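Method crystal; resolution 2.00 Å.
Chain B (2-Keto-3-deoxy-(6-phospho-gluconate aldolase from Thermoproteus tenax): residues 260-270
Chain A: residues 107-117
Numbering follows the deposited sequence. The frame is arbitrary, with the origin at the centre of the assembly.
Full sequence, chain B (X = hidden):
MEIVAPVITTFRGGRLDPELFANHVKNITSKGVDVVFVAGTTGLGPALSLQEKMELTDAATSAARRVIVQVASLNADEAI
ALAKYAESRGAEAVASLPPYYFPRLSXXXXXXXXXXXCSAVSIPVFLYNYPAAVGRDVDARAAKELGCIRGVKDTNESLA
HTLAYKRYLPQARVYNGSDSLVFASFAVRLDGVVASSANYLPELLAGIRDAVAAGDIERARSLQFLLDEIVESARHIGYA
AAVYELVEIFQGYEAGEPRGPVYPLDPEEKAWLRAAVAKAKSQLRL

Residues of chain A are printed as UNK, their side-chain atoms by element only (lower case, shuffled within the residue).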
ATOM      1  N   GLY B 260       2.693  28.469   0.898  1.00 18.29           N
ATOM      2  CA  GLY B 260       1.735  27.608   0.239  1.00 20.07           C
ATOM      3  C   GLY B 260       2.197  26.916  -1.036  1.00 20.94           C
ATOM      4  O   GLY B 260       3.066  27.464  -1.723  1.00 19.93           O
ATOM      5  N   PRO B 261       1.960  25.589  -1.118  1.00 21.11           N
ATOM      6  CA  PRO B 261       0.690  24.962  -0.746  1.00 20.63           C
ATOM      7  C   PRO B 261       0.883  24.484   0.720  1.00 19.86           C
ATOM      8  O   PRO B 261      -0.032  23.921   1.302  1.00 19.69           O
ATOM      9  CB  PRO B 261       0.560  23.739  -1.685  1.00 21.26           C
ATOM     10  CG  PRO B 261       1.990  23.431  -2.098  1.00 22.18           C
ATOM     11  CD  PRO B 261       2.746  24.749  -2.042  1.00 21.30           C
ATOM     12  N   VAL B 262       2.071  24.663   1.322  1.00 18.93           N
ATOM     13  CA  VAL B 262       2.229  24.400   2.765  1.00 18.21           C
ATOM     14  C   VAL B 262       1.837  25.663   3.537  1.00 20.17           C
ATOM     15  O   VAL B 262       2.699  26.355   4.113  1.00 19.55           O
ATOM     16  CB  VAL B 262       3.675  23.941   3.187  1.00 19.51           C
ATOM     17  CG1 VAL B 262       3.686  23.418   4.660  1.00 22.43           C
ATOM     18  CG2 VAL B 262       4.223  22.854   2.243  1.00 20.78           C
ATOM     19  N   TYR B 263       0.565  26.026   3.455  1.00 19.09           N
ATOM     20  CA  TYR B 263       0.074  27.268   4.074  1.00 20.45           C
ATOM     21  C   TYR B 263       0.300  27.249   5.591  1.00 21.00           C
ATOM     22  O   TYR B 263       0.242  26.184   6.230  1.00 20.76           O
ATOM     23  CB  TYR B 263      -1.419  27.491   3.748  1.00 19.89           C
ATOM     24  CG  TYR B 263      -1.667  27.537   2.255  1.00 20.81           C
ATOM     25  CD1 TYR B 263      -2.163  26.400   1.569  1.00 20.53           C
ATOM     26  CD2 TYR B 263      -1.406  28.685   1.525  1.00 20.69           C
ATOM     27  CE1 TYR B 263      -2.401  26.431   0.198  1.00 20.60           C
ATOM     28  CE2 TYR B 263      -1.621  28.720   0.150  1.00 20.31           C
ATOM     29  CZ  TYR B 263      -2.108  27.585  -0.508  1.00 20.63           C
ATOM     30  OH  TYR B 263      -2.305  27.602  -1.872  1.00 20.13           O
ATOM     31  N   PRO B 264       0.599  28.421   6.171  1.00 21.03           N
ATOM     32  CA  PRO B 264       0.729  28.537   7.613  1.00 20.77           C
ATOM     33  C   PRO B 264      -0.572  28.121   8.286  1.00 21.24           C
ATOM     34  O   PRO B 264      -1.645  28.277   7.696  1.00 20.62           O
ATOM     35  CB  PRO B 264       0.945  30.043   7.829  1.00 21.77           C
ATOM     36  CG  PRO B 264       1.536  30.522   6.553  1.00 22.28           C
ATOM     37  CD  PRO B 264       0.860  29.694   5.481  1.00 21.33           C
ATOM     38  N   LEU B 265      -0.473  27.594   9.496  1.00 21.12           N
ATOM     39  CA  LEU B 265      -1.664  27.307  10.293  1.00 23.64           C
ATOM     40  C   LEU B 265      -2.468  28.582  10.527  1.00 24.00           C
ATOM     41  O   LEU B 265      -1.881  29.677  10.627  1.00 23.51           O
ATOM     42  CB  LEU B 265      -1.257  26.722  11.639  1.00 23.31           C
ATOM     43  CG  LEU B 265      -0.580  25.351  11.672  1.00 23.10           C
ATOM     44  CD1 LEU B 265      -0.389  24.973  13.134  1.00 22.96           C
ATOM     45  CD2 LEU B 265      -1.390  24.272  10.953  1.00 22.51           C
ATOM     46  N   ASP B 266      -3.794  28.462  10.592  1.00 23.93           N
ATOM     47  CA  ASP B 266      -4.623  29.617  10.932  1.00 25.65           C
ATOM     48  C   ASP B 266      -4.774  29.744  12.468  1.00 26.12           C
ATOM     49  O   ASP B 266      -4.326  28.879  13.192  1.00 25.40           O
ATOM     50  CB  ASP B 266      -5.980  29.608  10.166  1.00 27.06           C
ATOM     51  CG  ASP B 266      -6.914  28.472  10.581  1.00 28.21           C
ATOM     52  OD1 ASP B 266      -6.800  27.908  11.686  1.00 26.56           O
ATOM     53  OD2 ASP B 266      -7.806  28.158   9.767  1.00 30.55           O
ATOM     54  N   PRO B 267      -5.363  30.850  12.966  1.00 27.54           N
ATOM     55  CA  PRO B 267      -5.467  31.079  14.409  1.00 27.30           C
ATOM     56  C   PRO B 267      -6.121  29.949  15.186  1.00 27.68           C
ATOM     57  O   PRO B 267      -5.692  29.624  16.287  1.00 27.16           O
ATOM     58  CB  PRO B 267      -6.333  32.341  14.500  1.00 27.84           C
ATOM     59  CG  PRO B 267      -6.069  33.066  13.223  1.00 28.52           C
ATOM     60  CD  PRO B 267      -5.890  31.989  12.189  1.00 27.87           C
ATOM     61  N   GLU B 268      -7.177  29.376  14.624  1.00 28.86           N
ATOM     62  CA  GLU B 268      -7.902  28.302  15.278  1.00 30.25           C
ATOM     63  C   GLU B 268      -7.067  27.022  15.399  1.00 26.82           C
ATOM     64  O   GLU B 268      -7.081  26.371  16.450  1.00 25.11           O
ATOM     65  CB  GLU B 268      -9.221  28.045  14.531  1.00 33.11           C
ATOM     66  CG  GLU B 268      -9.950  26.774  14.965  1.00 37.59           C
ATOM     67  CD  GLU B 268     -11.379  26.705  14.407  1.00 38.83           C
ATOM     68  OE1 GLU B 268     -11.668  25.764  13.618  1.00 41.88           O
ATOM     69  OE2 GLU B 268     -12.201  27.600  14.747  1.00 42.21           O
ATOM     70  N   GLU B 269      -6.349  26.666  14.331  1.00 24.23           N
ATOM     71  CA  GLU B 269      -5.417  25.526  14.351  1.00 24.27           C
ATOM     72  C   GLU B 269      -4.278  25.724  15.368  1.00 22.47           C
ATOM     73  O   GLU B 269      -3.942  24.828  16.149  1.00 21.78           O
ATOM     74  CB  GLU B 269      -4.853  25.306  12.945  1.00 24.95           C
ATOM     75  CG  GLU B 269      -5.891  24.767  11.940  1.00 26.39           C
ATOM     76  CD  GLU B 269      -5.412  24.846  10.507  1.00 27.01           C
ATOM     77  OE1 GLU B 269      -4.708  25.828  10.158  1.00 27.37           O
ATOM     78  OE2 GLU B 269      -5.762  23.943   9.709  1.00 29.17           O
ATOM     79  N   LYS B 270      -3.709  26.921  15.404  1.00 22.90           N
ATOM     80  CA  LYS B 270      -2.672  27.202  16.398  1.00 22.55           C
ATOM     81  C   LYS B 270      -3.190  27.101  17.830  1.00 23.53           C
ATOM     82  O   LYS B 270      -2.520  26.553  18.705  1.00 24.14           O
ATOM     83  CB  LYS B 270      -2.091  28.583  16.164  1.00 22.96           C
ATOM     84  CG  LYS B 270      -1.242  28.706  14.885  1.00 24.97           C
ATOM     85  CD  LYS B 270      -0.835  30.152  14.726  1.00 27.91           C
ATOM     86  CE  LYS B 270       0.089  30.357  13.566  1.00 30.74           C
ATOM     87  NZ  LYS B 270       0.267  31.853  13.397  1.00 32.13           N
TER
ATOM     88  N   UNK A 107      -6.291  18.735   4.993  1.00 25.32           N
ATOM     89  CA  UNK A 107      -7.395  19.017   4.085  1.00 28.34           C
ATOM     90  C   UNK A 107      -7.566  20.521   3.861  1.00 25.45           C
ATOM     91  O   UNK A 107      -7.880  20.949   2.744  1.00 23.61           O
ATOM     92  c   UNK A 107      -8.707  18.402   4.612  1.00 31.52           C
ATOM     93  o   UNK A 107     -10.013  14.902   5.016  1.00 41.49           O
ATOM     94  o   UNK A 107     -11.029  16.856   5.256  1.00 42.99           O
ATOM     95  c   UNK A 107     -10.007  16.158   4.975  1.00 38.37           C
ATOM     96  c   UNK A 107      -8.676  16.854   4.566  1.00 37.17           C
ATOM     97  N   UNK A 108      -7.385  21.329   4.914  1.00 23.75           N
ATOM     98  CA  UNK A 108      -7.515  22.787   4.745  1.00 25.81           C
ATOM     99  C   UNK A 108      -6.481  23.314   3.737  1.00 21.85           C
ATOM    100  O   UNK A 108      -6.801  24.137   2.900  1.00 20.56           O
ATOM    101  n   UNK A 108      -5.990  25.956   7.442  1.00 30.91           N
ATOM    102  c   UNK A 108      -7.684  25.075   5.908  1.00 29.65           C
ATOM    103  n   UNK A 108      -5.629  27.733   6.050  1.00 33.22           N
ATOM    104  c   UNK A 108      -7.428  25.905   7.189  1.00 30.29           C
ATOM    105  n   UNK A 108      -3.847  26.736   7.122  1.00 34.87           N
ATOM    106  c   UNK A 108      -7.394  23.563   6.083  1.00 26.40           C
ATOM    107  c   UNK A 108      -5.160  26.816   6.873  1.00 32.85           C
ATOM    108  N   UNK A 109      -5.248  22.814   3.814  1.00 22.03           N
ATOM    109  CA  UNK A 109      -4.210  23.275   2.881  1.00 21.44           C
ATOM    110  C   UNK A 109      -4.521  22.928   1.429  1.00 21.44           C
ATOM    111  O   UNK A 109      -4.374  23.768   0.527  1.00 20.91           O
ATOM    112  o   UNK A 109      -1.011  21.465   5.088  1.00 21.23           O
ATOM    113  c   UNK A 109      -2.306  23.412   4.597  1.00 20.14           C
ATOM    114  c   UNK A 109      -2.837  22.750   3.299  1.00 21.29           C
ATOM    115  n   UNK A 109      -0.112  23.464   5.671  1.00 19.27           N
ATOM    116  c   UNK A 109      -1.080  22.698   5.128  1.00 21.34           C
ATOM    117  N   UNK A 110      -4.945  21.686   1.198  1.00 21.14           N
ATOM    118  CA  UNK A 110      -5.320  21.256  -0.157  1.00 21.64           C
ATOM    119  C   UNK A 110      -6.477  22.107  -0.702  1.00 20.29           C
ATOM    120  O   UNK A 110      -6.475  22.505  -1.859  1.00 21.19           O
ATOM    121  c   UNK A 110      -6.099  19.336  -1.639  1.00 20.41           C
ATOM    122  c   UNK A 110      -3.360  19.091  -0.144  1.00 24.49           C
ATOM    123  c   UNK A 110      -4.701  18.821   0.398  1.00 22.72           C
ATOM    124  c   UNK A 110      -5.758  19.752  -0.205  1.00 22.56           C
ATOM    125  N   UNK A 111      -7.478  22.346   0.126  1.00 21.60           N
ATOM    126  CA  UNK A 111      -8.665  23.100  -0.309  1.00 22.34           C
ATOM    127  C   UNK A 111      -8.325  24.532  -0.646  1.00 21.91           C
ATOM    128  O   UNK A 111      -8.814  25.053  -1.627  1.00 22.59           O
ATOM    129  c   UNK A 111      -9.763  23.073   0.781  1.00 22.20           C
ATOM    130  N   UNK A 112      -7.520  25.178   0.198  1.00 22.22           N
ATOM    131  CA  UNK A 112      -7.108  26.561  -0.040  1.00 22.25           C
ATOM    132  C   UNK A 112      -6.373  26.668  -1.363  1.00 20.84           C
ATOM    133  O   UNK A 112      -6.641  27.583  -2.143  1.00 21.03           O
ATOM    134  c   UNK A 112      -4.550  30.570   1.864  1.00 26.86           C
ATOM    135  c   UNK A 112      -5.103  29.149   2.120  1.00 26.24           C
ATOM    136  n   UNK A 112      -5.568  31.489   1.282  1.00 30.63           N
ATOM    137  c   UNK A 112      -6.201  27.091   1.101  1.00 23.72           C
ATOM    138  c   UNK A 112      -5.743  28.545   0.874  1.00 24.60           C
ATOM    139  N   UNK A 113      -5.445  25.742  -1.609  1.00 19.80           N
ATOM    140  CA  UNK A 113      -4.734  25.682  -2.893  1.00 19.71           C
ATOM    141  C   UNK A 113      -5.669  25.733  -4.102  1.00 19.98           C
ATOM    142  O   UNK A 113      -5.524  26.583  -4.991  1.00 19.27           O
ATOM    143  c   UNK A 113      -2.953  23.335  -6.532  1.00 17.94           C
ATOM    144  c   UNK A 113      -1.831  24.158  -6.793  1.00 20.57           C
ATOM    145  c   UNK A 113      -1.365  25.059  -5.830  1.00 18.63           C
ATOM    146  o   UNK A 113      -1.176  24.072  -8.001  1.00 19.66           O
ATOM    147  c   UNK A 113      -3.152  24.307  -4.328  1.00 19.21           C
ATOM    148  c   UNK A 113      -2.034  25.125  -4.605  1.00 18.58           C
ATOM    149  c   UNK A 113      -3.601  23.422  -5.332  1.00 17.73           C
ATOM    150  c   UNK A 113      -3.873  24.409  -2.987  1.00 19.10           C
ATOM    151  N   UNK A 114      -6.612  24.792  -4.160  1.00 19.51           N
ATOM    152  CA  UNK A 114      -7.555  24.757  -5.287  1.00 19.68           C
ATOM    153  C   UNK A 114      -8.482  25.954  -5.304  1.00 20.25           C
ATOM    154  O   UNK A 114      -8.724  26.502  -6.349  1.00 21.32           O
ATOM    155  c   UNK A 114      -7.007  21.313  -5.020  1.00 18.51           C
ATOM    156  c   UNK A 114      -8.355  23.426  -5.338  1.00 19.11           C
ATOM    157  c   UNK A 114      -6.023  20.144  -6.911  1.00 17.52           C
ATOM    158  c   UNK A 114      -7.537  22.263  -5.877  1.00 17.96           C
ATOM    159  c   UNK A 114      -6.558  21.079  -7.758  1.00 18.47           C
ATOM    160  c   UNK A 114      -7.320  22.129  -7.233  1.00 19.03           C
ATOM    161  c   UNK A 114      -6.241  20.263  -5.521  1.00 18.67           C
ATOM    162  N   UNK A 115      -8.965  26.394  -4.155  1.00 21.71           N
ATOM    163  CA  UNK A 115      -9.870  27.558  -4.172  1.00 24.88           C
ATOM    164  C   UNK A 115      -9.167  28.842  -4.637  1.00 24.63           C
ATOM    165  O   UNK A 115      -9.723  29.626  -5.403  1.00 24.43           O
ATOM    166  n   UNK A 115     -13.040  25.513  -1.000  1.00 32.60           N
ATOM    167  c   UNK A 115     -13.405  25.033   0.186  1.00 34.41           C
ATOM    168  n   UNK A 115     -12.797  25.469   1.291  1.00 34.78           N
ATOM    169  c   UNK A 115     -10.534  27.727  -2.815  1.00 25.50           C
ATOM    170  c   UNK A 115     -11.581  26.637  -2.610  1.00 28.25           C
ATOM    171  n   UNK A 115     -14.373  24.118   0.277  1.00 33.85           N
ATOM    172  c   UNK A 115     -12.009  26.533  -1.186  1.00 30.61           C
ATOM    173  N   UNK A 116      -7.923  29.025  -4.220  1.00 24.48           N
ATOM    174  CA  UNK A 116      -7.132  30.136  -4.725  1.00 25.30           C
ATOM    175  C   UNK A 116      -6.938  30.094  -6.240  1.00 24.92           C
ATOM    176  O   UNK A 116      -6.951  31.120  -6.927  1.00 23.92           O
ATOM    177  c   UNK A 116      -5.843  30.745  -2.659  1.00 29.31           C
ATOM    178  o   UNK A 116      -4.787  30.812  -2.009  1.00 29.88           O
ATOM    179  c   UNK A 116      -5.777  30.159  -4.044  1.00 26.67           C
ATOM    180  o   UNK A 116      -6.956  31.117  -2.217  1.00 30.50           O
ATOM    181  N   UNK A 117      -6.728  28.899  -6.779  1.00 24.28           N
ATOM    182  CA  UNK A 117      -6.616  28.760  -8.221  1.00 24.66           C
ATOM    183  C   UNK A 117      -7.910  29.153  -8.929  1.00 24.32           C
ATOM    184  O   UNK A 117      -7.899  29.894  -9.935  1.00 25.54           O
ATOM    185  c   UNK A 117      -5.188  26.980  -9.524  1.00 28.12           C
ATOM    186  c   UNK A 117      -6.290  27.304  -8.544  1.00 25.58           C
ATOM    187  c   UNK A 117      -3.989  27.946  -9.378  1.00 27.07           C
ATOM    188  c   UNK A 117      -4.767  25.500  -9.297  1.00 25.57           C
TER
HETATM  189  O   HOH W   1      -3.377  29.809   5.944  1.00 38.68           O
HETATM  190  O   HOH W   2      -2.541  29.772  -3.122  1.00 29.80           O

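Position 107 opens the helical stretch with three carbons, the third carrying two oxygens. It stays out of reach of chain B: A:Glu107.

Position 108 has three carbons, a nitrogen, then a carbon bearing two more nitrogens, a guanidinium, and its CA-to-CB bond points toward chain B. The chain nitrogen meets the carboxylate of B:Glu269, and a terminal nitrogen lies near B:Pro264 O. This is A:Arg108. Its NE donates to B:Glu269 OE2 at 3.0 Å and, weakly, to B:Glu269 OE1, also at 3.0 Å, within a salt bridge. A:Arg108 NH2 lies 2.7 Å from B:Pro264 O, close but poorly angled, so that hydrogen bond is weak. B:Asp266 OD2 sits 3.7 Å from A:Arg108 NE, well out of the guanidinium plane, a long salt bridge of charges alone. Water 1 accepts from A:Arg108 NH1 at 3.1 Å and donates to B:Pro264 O at 2.9 Å.

Position 109 shows three carbons, the third carrying one oxygen and one nitrogen, the pattern of an amide. Its CA-to-CB bond runs sideways, yet the end comes nearer, and its nitrogen lies 2.8 Å from B:Tyr263 O: A:Gln109. NE2 donates to that carbonyl at a good angle. The aliphatic part contributes too, with A:Gln109 CB 3.6 Å from B:Pro261 O.

Position 110 has four carbons forked at the first, one arm two carbons long. It makes no contact with these residues of chain B: A:Ile110. Position 111 has a single carbon pointing away, A:Ala111.

Position 112 is four carbons in a row ending in nitrogen, its CA-to-CB bond pointing toward chain B and its carbon chain lying over the B:Tyr263 ring. It is A:Lys112, and its CD lies 3.8 Å from the centroid of that ring, over a face, a CH-pi contact. A:Lys112 NZ is 5.4 Å from the B:Tyr263 ring centroid, at most a weak attraction.

Position 113 carries one carbon and then a six-carbon ring bearing an oxygen, and it meets B:Pro261 and B:Tyr263, hence A:Tyr113. Its CD1 is 4.1 Å from B:Pro261 CB, and its CB is 4.0 Å from B:Tyr263 CE1. B:Tyr263 OH comes to the ring's edge, 3.7 Å from A:Tyr113 CD1.

Position 114 holds one carbon and an unsubstituted six-carbon ring; its CA-to-CB bond points away and it makes no contact with these residues of chain B, A:Phe114. At 115 another guanidinium ends a chain of three carbons and a nitrogen, but out of reach: A:Arg115.

Position 116 has two carbons, the second carrying two oxygens, one of them 4.1 Å from B:Tyr263 OH: A:Asp116. Its OD2 accepts from water 2 at 2.7 Å, and that water lies 2.5 Å from B:Tyr263 OH. A:Asp116 OD2 also forms a salt bridge with A:Lys112 NZ at 3.4 Å, whose hydrogen bond is weak. Position 117, four carbons forked at the second and out of reach, is A:Leu117.

The contact works by setting one tyrosine against a helix. B:Tyr263 buries the most area, its ring covered on one face by A:Lys112 and touched by A:Tyr113, its carbonyl held by A:Gln109. Beside it, A:Arg108 meets two carboxylates, B:Glu269 and B:Asp266, already bonded to backbone N-H groups at the helix start: B:Asp266, the N-cap, accepts from B:Glu269 N with OD1 at 3.0 Å, while B:Asp266 N donates to B:Glu269 OE1 at 2.8 Å. The rule is that the carboxylates that bond the start of chain B's helix also meet the arginine.

Chain A (107-117) ERQIAKYFRDL
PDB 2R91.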